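PDB 3SG0: extracellular ligand-binding receptor from Rhodopseudomonas palustris, which binds benzoylformate and probably related aromatic acids, as a solute-binding protein of the leucine-binding family likely serving transport. Local coordinates for residues N320-A325 with A338-Q343; A223-V228 with T251-K256; S282-V287 with D349-N354. One frame throughout, in Å; residues are numbered along the deposited sequence.

Contact 1 of 3, residues N320-A325 with A338-Q343; sequences NAIPAA and AAIRDQ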
loop_
_atom_site.group_PDB
_atom_site.type_symbol
_atom_site.label_atom_id
_atom_site.label_comp_id
_atom_site.label_asym_id
_atom_site.label_seq_id
_atom_site.Cartn_x
_atom_site.Cartn_y
_atom_site.Cartn_z
ATOM N N ASN A 320 -12.073 -1.332 -15.641
ATOM C CA ASN A 320 -13.135 -2.325 -15.698
ATOM C C ASN A 320 -14.503 -1.706 -15.517
ATOM O O ASN A 320 -15.482 -2.245 -16.028
ATOM C CB ASN A 320 -12.920 -3.423 -14.659
ATOM C CG ASN A 320 -11.796 -4.368 -15.037
ATOM O OD1 ASN A 320 -11.289 -4.338 -16.162
ATOM N ND2 ASN A 320 -11.404 -5.217 -14.104
ATOM N N ALA A 321 -14.580 -0.585 -14.808
ATOM C CA ALA A 321 -15.853 0.061 -14.500
ATOM C C ALA A 321 -16.303 1.046 -15.573
ATOM O O ALA A 321 -17.495 1.350 -15.684
ATOM C CB ALA A 321 -15.742 0.780 -13.177
ATOM N N ILE A 322 -15.367 1.569 -16.351
ATOM C CA ILE A 322 -15.675 2.646 -17.282
ATOM C C ILE A 322 -16.697 2.299 -18.378
ATOM O O ILE A 322 -17.581 3.099 -18.654
ATOM C CB ILE A 322 -14.377 3.264 -17.856
ATOM C CG1 ILE A 322 -13.787 4.256 -16.841
ATOM C CG2 ILE A 322 -14.636 3.954 -19.192
ATOM C CD1 ILE A 322 -12.357 4.695 -17.127
ATOM N N PRO A 323 -16.592 1.117 -19.004
ATOM C CA PRO A 323 -17.564 0.848 -20.072
ATOM C C PRO A 323 -19.012 0.897 -19.570
ATOM O O PRO A 323 -19.876 1.467 -20.240
ATOM C CB PRO A 323 -17.156 -0.544 -20.557
ATOM C CG PRO A 323 -15.659 -0.559 -20.340
ATOM C CD PRO A 323 -15.482 0.146 -19.014
ATOM N N ALA A 324 -19.290 0.318 -18.410
ATOM C CA ALA A 324 -20.637 0.408 -17.861
ATOM C C ALA A 324 -21.013 1.850 -17.539
ATOM O O ALA A 324 -22.140 2.282 -17.798
ATOM C CB ALA A 324 -20.787 -0.476 -16.626
ATOM N N ALA A 325 -20.072 2.614 -16.996
ATOM C CA ALA A 325 -20.354 3.998 -16.652
ATOM C C ALA A 325 -20.684 4.845 -17.889
ATOM O O ALA A 325 -21.510 5.756 -17.829
ATOM C CB ALA A 325 -19.186 4.593 -15.869
ATOM N N ALA A 338 -20.539 8.991 -10.423
ATOM C CA ALA A 338 -21.372 8.166 -9.556
ATOM C C ALA A 338 -21.492 6.757 -10.123
ATOM O O ALA A 338 -21.530 5.783 -9.378
ATOM C CB ALA A 338 -22.752 8.795 -9.364
ATOM N N ALA A 339 -21.571 6.646 -11.449
ATOM C CA ALA A 339 -21.656 5.339 -12.083
ATOM C C ALA A 339 -20.364 4.555 -11.867
ATOM O O ALA A 339 -20.394 3.357 -11.619
ATOM C CB ALA A 339 -21.972 5.473 -13.567
ATOM N N ILE A 340 -19.219 5.224 -11.960
ATOM C CA ILE A 340 -17.966 4.547 -11.638
ATOM C C ILE A 340 -17.978 4.040 -10.196
ATOM O O ILE A 340 -17.613 2.895 -9.929
ATOM C CB ILE A 340 -16.745 5.445 -11.882
ATOM C CG1 ILE A 340 -16.610 5.747 -13.378
ATOM C CG2 ILE A 340 -15.478 4.771 -11.358
ATOM C CD1 ILE A 340 -15.506 6.716 -13.706
ATOM N N ARG A 341 -18.384 4.903 -9.268
ATOM C CA ARG A 341 -18.450 4.509 -7.865
ATOM C C ARG A 341 -19.349 3.282 -7.686
ATOM O O ARG A 341 -18.997 2.342 -6.965
ATOM C CB ARG A 341 -18.957 5.673 -7.003
ATOM C CG ARG A 341 -18.721 5.490 -5.492
ATOM C CD ARG A 341 -19.921 5.914 -4.633
ATOM N NE ARG A 341 -21.052 5.028 -4.877
ATOM C CZ ARG A 341 -21.205 3.828 -4.325
ATOM N NH1 ARG A 341 -20.336 3.386 -3.423
ATOM N NH2 ARG A 341 -22.249 3.071 -4.650
ATOM N N ASP A 342 -20.517 3.302 -8.322
ATOM C CA ASP A 342 -21.461 2.185 -8.245
ATOM C C ASP A 342 -20.872 0.903 -8.819
ATOM O O ASP A 342 -21.083 -0.188 -8.289
ATOM C CB ASP A 342 -22.753 2.497 -9.021
ATOM C CG ASP A 342 -23.628 3.552 -8.357
ATOM O OD1 ASP A 342 -23.501 3.800 -7.145
ATOM O OD2 ASP A 342 -24.491 4.124 -9.061
ATOM N N GLN A 343 -20.155 1.027 -9.928
ATOM C CA GLN A 343 -19.666 -0.148 -10.628
ATOM C C GLN A 343 -18.489 -0.823 -9.922
ATOM O O GLN A 343 -18.411 -2.053 -9.881
ATOM C CB GLN A 343 -19.289 0.217 -12.063
ATOM C CG GLN A 343 -20.477 0.579 -12.941
ATOM C CD GLN A 343 -21.515 -0.528 -12.995
ATOM O OE1 GLN A 343 -21.197 -1.674 -13.318
ATOM N NE2 GLN A 343 -22.760 -0.198 -12.656
#
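The methyl group of A325 sits over two residues of the facing helix turn: its CB lies 3.7 Å from A339 CB and 3.8 Å from I340 CG1. I340 meets it with the stem of its longer branch, because CG1 stands beside the backbone N and anti to the carbonyl carbon (chi1 -66°). The end of that branch runs on to I322, where I340 CD1 approaches I322 CG1 at 4.3 Å, a looser packing of two isoleucine branches. One turn earlier in the helix, A321 turns its CB onto Q343, with A321 CB and Q343 CB 3.8 Å apart. From there the Q343 chain folds back at chi2 (-57°), which carries CD over A324; A324 CB is 3.7 Å from Q343 CD and also touches CG. Three alanine methyls and a branch of I322 form one wall, while the other presents an alanine, an isoleucine and the aliphatic part of a glutamine. With side chains this small, the axes of the short segments come to 8.5 Å at an angle of 126°. The first helix is kinked at P323, whose nitrogen has no hydrogen to give; A324 N also lacks its bond to the preceding turn. On the second helix R341 points away from the contact and pairs with D342 and E345, and its backbone O accepts from Y137 OH; I340 also packs on P115. The arrangement is that of two successive helices, 306-328 and 334-344, packed through alanines and flanking the six-stranded sheet in one lobe of a two-lobed periplasmic binding protein.

Contact 2 of 3, residues A223-V228 with T251-K256; sequences AGTPAV and TEEFIK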
loop_
_atom_site.group_PDB
_atom_site.type_symbol
_atom_site.label_atom_id
_atom_site.label_comp_id
_atom_site.label_asym_id
_atom_site.label_seq_id
_atom_site.Cartn_x
_atom_site.Cartn_y
_atom_site.Cartn_z
ATOM N N ALA A 223 7.800 1.871 6.496
ATOM C CA ALA A 223 7.602 1.776 5.055
ATOM C C ALA A 223 8.646 2.599 4.329
ATOM O O ALA A 223 9.104 3.636 4.839
ATOM C CB ALA A 223 6.220 2.241 4.664
ATOM N N GLY A 224 8.994 2.164 3.123
ATOM C CA GLY A 224 9.971 2.871 2.321
ATOM C C GLY A 224 11.370 2.788 2.894
ATOM O O GLY A 224 11.672 1.949 3.746
ATOM N N THR A 225 12.235 3.677 2.429
ATOM C CA THR A 225 13.606 3.655 2.900
ATOM C C THR A 225 13.784 3.959 4.397
ATOM O O THR A 225 14.740 3.475 4.980
ATOM C CB THR A 225 14.545 4.490 2.004
ATOM O OG1 THR A 225 13.980 5.786 1.789
ATOM C CG2 THR A 225 14.712 3.806 0.655
ATOM N N PRO A 226 12.860 4.718 5.029
ATOM C CA PRO A 226 12.996 4.896 6.484
ATOM C C PRO A 226 12.937 3.594 7.286
ATOM O O PRO A 226 13.318 3.596 8.451
ATOM C CB PRO A 226 11.795 5.779 6.838
ATOM C CG PRO A 226 11.588 6.602 5.613
ATOM C CD PRO A 226 11.843 5.632 4.472
ATOM N N ALA A 227 12.440 2.507 6.703
ATOM C CA ALA A 227 12.347 1.232 7.421
ATOM C C ALA A 227 13.702 0.577 7.651
ATOM O O ALA A 227 13.831 -0.321 8.488
ATOM C CB ALA A 227 11.426 0.277 6.678
ATOM N N VAL A 228 14.712 0.990 6.896
ATOM C CA VAL A 228 16.045 0.405 7.062
ATOM C C VAL A 228 16.670 0.791 8.401
ATOM O O VAL A 228 17.276 -0.039 9.081
ATOM C CB VAL A 228 16.986 0.785 5.903
ATOM C CG1 VAL A 228 18.409 0.332 6.187
ATOM C CG2 VAL A 228 16.475 0.179 4.595
ATOM N N THR A 251 10.023 -3.231 -1.451
ATOM C CA THR A 251 10.715 -2.653 -2.594
ATOM C C THR A 251 12.178 -3.084 -2.608
ATOM O O THR A 251 12.833 -3.149 -1.563
ATOM C CB THR A 251 10.635 -1.114 -2.592
ATOM O OG1 THR A 251 11.585 -0.613 -3.539
ATOM C CG2 THR A 251 10.947 -0.512 -1.215
ATOM N N GLU A 252 12.700 -3.371 -3.792
ATOM C CA GLU A 252 14.112 -3.704 -3.910
ATOM C C GLU A 252 15.028 -2.584 -3.388
ATOM O O GLU A 252 16.180 -2.839 -3.047
ATOM C CB GLU A 252 14.458 -4.113 -5.343
ATOM C CG GLU A 252 14.000 -5.525 -5.708
ATOM C CD GLU A 252 12.489 -5.685 -5.832
ATOM O OE1 GLU A 252 11.788 -4.692 -6.136
ATOM O OE2 GLU A 252 12.005 -6.820 -5.626
ATOM N N GLU A 253 14.525 -1.355 -3.294
ATOM C CA GLU A 253 15.325 -0.271 -2.711
ATOM C C GLU A 253 15.651 -0.540 -1.247
ATOM O O GLU A 253 16.712 -0.151 -0.754
ATOM C CB GLU A 253 14.601 1.072 -2.815
ATOM C CG GLU A 253 14.368 1.543 -4.231
ATOM C CD GLU A 253 13.747 2.925 -4.291
ATOM O OE1 GLU A 253 14.167 3.796 -3.501
ATOM O OE2 GLU A 253 12.841 3.137 -5.119
ATOM N N PHE A 254 14.732 -1.185 -0.544
ATOM C CA PHE A 254 14.934 -1.551 0.853
ATOM C C PHE A 254 16.018 -2.620 0.968
ATOM O O PHE A 254 16.875 -2.565 1.853
ATOM C CB PHE A 254 13.608 -2.034 1.454
ATOM C CG PHE A 254 13.725 -2.595 2.847
ATOM C CD1 PHE A 254 13.626 -1.777 3.962
ATOM C CD2 PHE A 254 13.906 -3.952 3.040
ATOM C CE1 PHE A 254 13.719 -2.304 5.230
ATOM C CE2 PHE A 254 13.995 -4.484 4.309
ATOM C CZ PHE A 254 13.902 -3.653 5.409
ATOM N N ILE A 255 15.991 -3.593 0.065
ATOM C CA ILE A 255 17.004 -4.644 0.055
ATOM C C ILE A 255 18.375 -4.049 -0.219
ATOM O O ILE A 255 19.354 -4.379 0.460
ATOM C CB ILE A 255 16.688 -5.739 -0.991
ATOM C CG1 ILE A 255 15.404 -6.483 -0.606
ATOM C CG2 ILE A 255 17.867 -6.712 -1.140
ATOM C CD1 ILE A 255 14.976 -7.546 -1.605
ATOM N N LYS A 256 18.454 -3.161 -1.201
ATOM C CA LYS A 256 19.732 -2.574 -1.593
ATOM C C LYS A 256 20.329 -1.723 -0.473
ATOM O O LYS A 256 21.516 -1.839 -0.153
ATOM C CB LYS A 256 19.554 -1.736 -2.857
ATOM C CG LYS A 256 20.833 -1.095 -3.378
ATOM C CD LYS A 256 20.553 -0.314 -4.654
ATOM C CE LYS A 256 21.749 0.515 -5.086
ATOM N NZ LYS A 256 21.407 1.406 -6.230
#
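F254 leaves its helix with CG anti to the backbone N (chi1 173°), and from CB the ring is carried toward the loop 223-228. Beyond CG, atom CD1 makes the closest approach, 3.5 Å from V228 CG2, which comes at the ring obliquely; the two side chains run past one another in opposite directions. The same CD1 lies 4.2 Å from G224 O, a carbonyl already engaged as acceptor of A227 N. At the next rim atom, CE1, the neighbour is A227: its CB is 3.7 Å from F254 CE1, while its carbonyl carbon lies in the ring plane at the edge. Residues V262 and I377 also pack on this phenyl group, which is buried. With V228 CG1 anti to the backbone N (chi1 172°), CG2 stands beside that N and is the branch that meets the ring. The loop belongs to a beta-alpha-beta crossover: strand 217-221 ends just before it, helix 228-236 follows, and strand 242-244 returns parallel to the first. Helix 252-258 comes after that second strand, so F254 packs against the turn following the neighbouring strand, as suits a Rossmann-like lobe of this family. A223, at the start of the turn, touches the bound benzoylformate, and the backbone of G224 is hydrogen-bonded to G248. T251 is the N-cap of the helix: its OG1 accepts from E253 N at 3.0 Å (N-H...O angle 158°). E253, extended beyond CG, brings OE1 to a loose 4.2 Å from T225 CG2, and T225 and V228 both touch L257, one turn on from F254.

Contact 3 of 3, residues S282-V287 with D349-N354; sequences SPFRKV and DLALNN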
loop_
_atom_site.group_PDB
_atom_site.type_symbol
_atom_site.label_atom_id
_atom_site.label_comp_id
_atom_site.label_asym_id
_atom_site.label_seq_id
_atom_site.Cartn_x
_atom_site.Cartn_y
_atom_site.Cartn_z
ATOM N N SER A 282 0.007 -19.376 -12.738
ATOM C CA SER A 282 -0.812 -18.705 -11.729
ATOM C C SER A 282 -1.356 -17.384 -12.249
ATOM O O SER A 282 -0.626 -16.626 -12.895
ATOM C CB SER A 282 -0.006 -18.430 -10.468
ATOM O OG SER A 282 -0.719 -17.543 -9.613
ATOM N N PRO A 283 -2.632 -17.083 -11.951
ATOM C CA PRO A 283 -3.169 -15.780 -12.351
ATOM C C PRO A 283 -2.329 -14.626 -11.806
ATOM O O PRO A 283 -2.252 -13.574 -12.441
ATOM C CB PRO A 283 -4.561 -15.770 -11.718
ATOM C CG PRO A 283 -4.956 -17.205 -11.700
ATOM C CD PRO A 283 -3.678 -17.951 -11.380
ATOM N N PHE A 284 -1.698 -14.808 -10.651
ATOM C CA PHE A 284 -0.905 -13.722 -10.081
ATOM C C PHE A 284 0.335 -13.437 -10.914
ATOM O O PHE A 284 0.784 -12.293 -10.990
ATOM C CB PHE A 284 -0.535 -13.991 -8.625
ATOM C CG PHE A 284 -1.720 -14.002 -7.700
ATOM C CD1 PHE A 284 -2.530 -12.880 -7.573
ATOM C CD2 PHE A 284 -2.025 -15.129 -6.955
ATOM C CE1 PHE A 284 -3.624 -12.885 -6.727
ATOM C CE2 PHE A 284 -3.125 -15.139 -6.105
ATOM C CZ PHE A 284 -3.918 -14.009 -5.991
ATOM N N ARG A 285 0.899 -14.456 -11.547
ATOM C CA ARG A 285 2.054 -14.210 -12.407
ATOM C C ARG A 285 1.632 -13.519 -13.699
ATOM O O ARG A 285 2.354 -12.674 -14.226
ATOM C CB ARG A 285 2.835 -15.502 -12.652
ATOM C CG ARG A 285 3.348 -16.081 -11.345
ATOM C CD ARG A 285 4.347 -17.177 -11.547
ATOM N NE ARG A 285 5.638 -16.632 -11.937
ATOM C CZ ARG A 285 6.733 -17.368 -12.062
ATOM N NH1 ARG A 285 6.680 -18.668 -11.817
ATOM N NH2 ARG A 285 7.878 -16.805 -12.422
ATOM N N LYS A 286 0.443 -13.850 -14.186
ATOM C CA LYS A 286 -0.079 -13.242 -15.402
ATOM C C LYS A 286 -0.349 -11.752 -15.209
ATOM O O LYS A 286 0.037 -10.924 -16.039
ATOM C CB LYS A 286 -1.359 -13.951 -15.844
ATOM C CG LYS A 286 -2.020 -13.346 -17.073
ATOM C CD LYS A 286 -3.327 -14.062 -17.391
ATOM C CE LYS A 286 -4.179 -13.275 -18.377
ATOM N NZ LYS A 286 -4.086 -13.799 -19.767
ATOM N N VAL A 287 -1.011 -11.403 -14.113
ATOM C CA VAL A 287 -1.338 -10.001 -13.887
ATOM C C VAL A 287 -0.090 -9.189 -13.567
ATOM O O VAL A 287 -0.050 -7.984 -13.831
ATOM C CB VAL A 287 -2.453 -9.807 -12.830
ATOM C CG1 VAL A 287 -3.707 -10.560 -13.249
ATOM C CG2 VAL A 287 -1.995 -10.239 -11.442
ATOM N N ASP A 349 -14.314 -11.488 -7.786
ATOM C CA ASP A 349 -13.424 -12.556 -8.230
ATOM C C ASP A 349 -12.322 -12.053 -9.157
ATOM O O ASP A 349 -12.030 -12.663 -10.190
ATOM C CB ASP A 349 -14.233 -13.660 -8.920
ATOM C CG ASP A 349 -13.456 -14.949 -9.062
ATOM O OD1 ASP A 349 -12.630 -15.244 -8.174
ATOM O OD2 ASP A 349 -13.671 -15.669 -10.060
ATOM N N LEU A 350 -11.695 -10.948 -8.775
ATOM C CA LEU A 350 -10.684 -10.329 -9.622
ATOM C C LEU A 350 -9.289 -10.530 -9.061
ATOM O O LEU A 350 -8.980 -10.045 -7.971
ATOM C CB LEU A 350 -10.978 -8.836 -9.761
ATOM C CG LEU A 350 -10.005 -8.037 -10.629
ATOM C CD1 LEU A 350 -10.003 -8.525 -12.073
ATOM C CD2 LEU A 350 -10.330 -6.551 -10.553
ATOM N N ALA A 351 -8.437 -11.230 -9.800
ATOM C CA ALA A 351 -7.047 -11.372 -9.397
ATOM C C ALA A 351 -6.299 -10.090 -9.723
ATOM O O ALA A 351 -6.131 -9.740 -10.892
ATOM C CB ALA A 351 -6.403 -12.560 -10.100
ATOM N N LEU A 352 -5.877 -9.383 -8.681
ATOM C CA LEU A 352 -5.016 -8.213 -8.809
ATOM C C LEU A 352 -3.623 -8.602 -8.340
ATOM O O LEU A 352 -3.441 -9.639 -7.710
ATOM C CB LEU A 352 -5.549 -7.075 -7.927
ATOM C CG LEU A 352 -6.905 -6.483 -8.323
ATOM C CD1 LEU A 352 -7.359 -5.467 -7.302
ATOM C CD2 LEU A 352 -6.847 -5.854 -9.719
ATOM N N ASN A 353 -2.635 -7.762 -8.617
ATOM C CA ASN A 353 -1.308 -7.980 -8.057
ATOM C C ASN A 353 -1.309 -7.963 -6.539
ATOM O O ASN A 353 -0.472 -8.591 -5.887
ATOM C CB ASN A 353 -0.345 -6.946 -8.604
ATOM C CG ASN A 353 -0.015 -7.208 -10.041
ATOM O OD1 ASN A 353 0.857 -8.027 -10.333
ATOM N ND2 ASN A 353 -0.732 -6.565 -10.957
ATOM N N ASN A 354 -2.279 -7.244 -5.978
ATOM C CA ASN A 354 -2.436 -7.125 -4.542
ATOM C C ASN A 354 -3.187 -8.286 -3.897
ATOM O O ASN A 354 -3.217 -8.376 -2.670
ATOM C CB ASN A 354 -3.124 -5.792 -4.208
ATOM C CG ASN A 354 -2.138 -4.655 -4.058
ATOM O OD1 ASN A 354 -1.501 -4.524 -3.015
ATOM N ND2 ASN A 354 -2.010 -3.819 -5.082
HETATM O O HOH W 1 1.216 -10.430 -8.758
#
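N353 ND2 has two acceptors: it gives a weak hydrogen bond to the backbone oxygen V287 O (3.3 Å, N-H...O angle 157°) and another to OD1 of D313 on helix 306-328, its stronger partner. The other end of the amide uses a water, which donates to both N353 OD1 and F284 O, each at 2.9 Å, so the amide meets two helix carbonyls, V287 O directly through its N-H and F284 O by way of the water. V287 and N353 slide past each other in opposite directions: V287 CG2, in the position between backbone N and carbonyl carbon, is 3.8 Å from N353 OD1, and V287 CG1 is 3.5 Å from A351 O. F284 turns its ring edge to the strand, with L352 O in the ring plane and 3.4 Å from both CD1 and CE1. At the start of the helix P283 CB meets A351 CB at 4.0 Å. S282 caps that end, its OG accepting from F284 N. Strand 350-352 crosses the helix segment at 60°, and its partner strand 355-357 pairs with it through L350 and S357. With both ends of the N353 amide occupied, its rotation is probably fixed, and the carboxylate of D313 would polarise the N-H group; across the helix-strand interface itself the polar link is one weak bond and one water, with carbon packing around them.

Overall arrangement
Contact 1 is nested within the loop that contact 3 closes, and the two touch where N320 ND2 packs 3.9 Å from L350 CD2. Contact 2 closes earlier in the sequence and lies on the opposite side of the chain's centre from contact 1, their nearest atoms about 25 Å apart; to contact 3 this gap is about 12 Å. A223 of contact 2 belongs to the benzoylformate pocket, whereas the side chain of N353 in contact 3 is about 12 Å from that ligand. Of the side chains seen to bind 3-hydroxypyruvate, not bound to this chain here, E319 is about 6 Å from that of I322, T316 about 4 Å from L352 and R290 about 6 Å from V287.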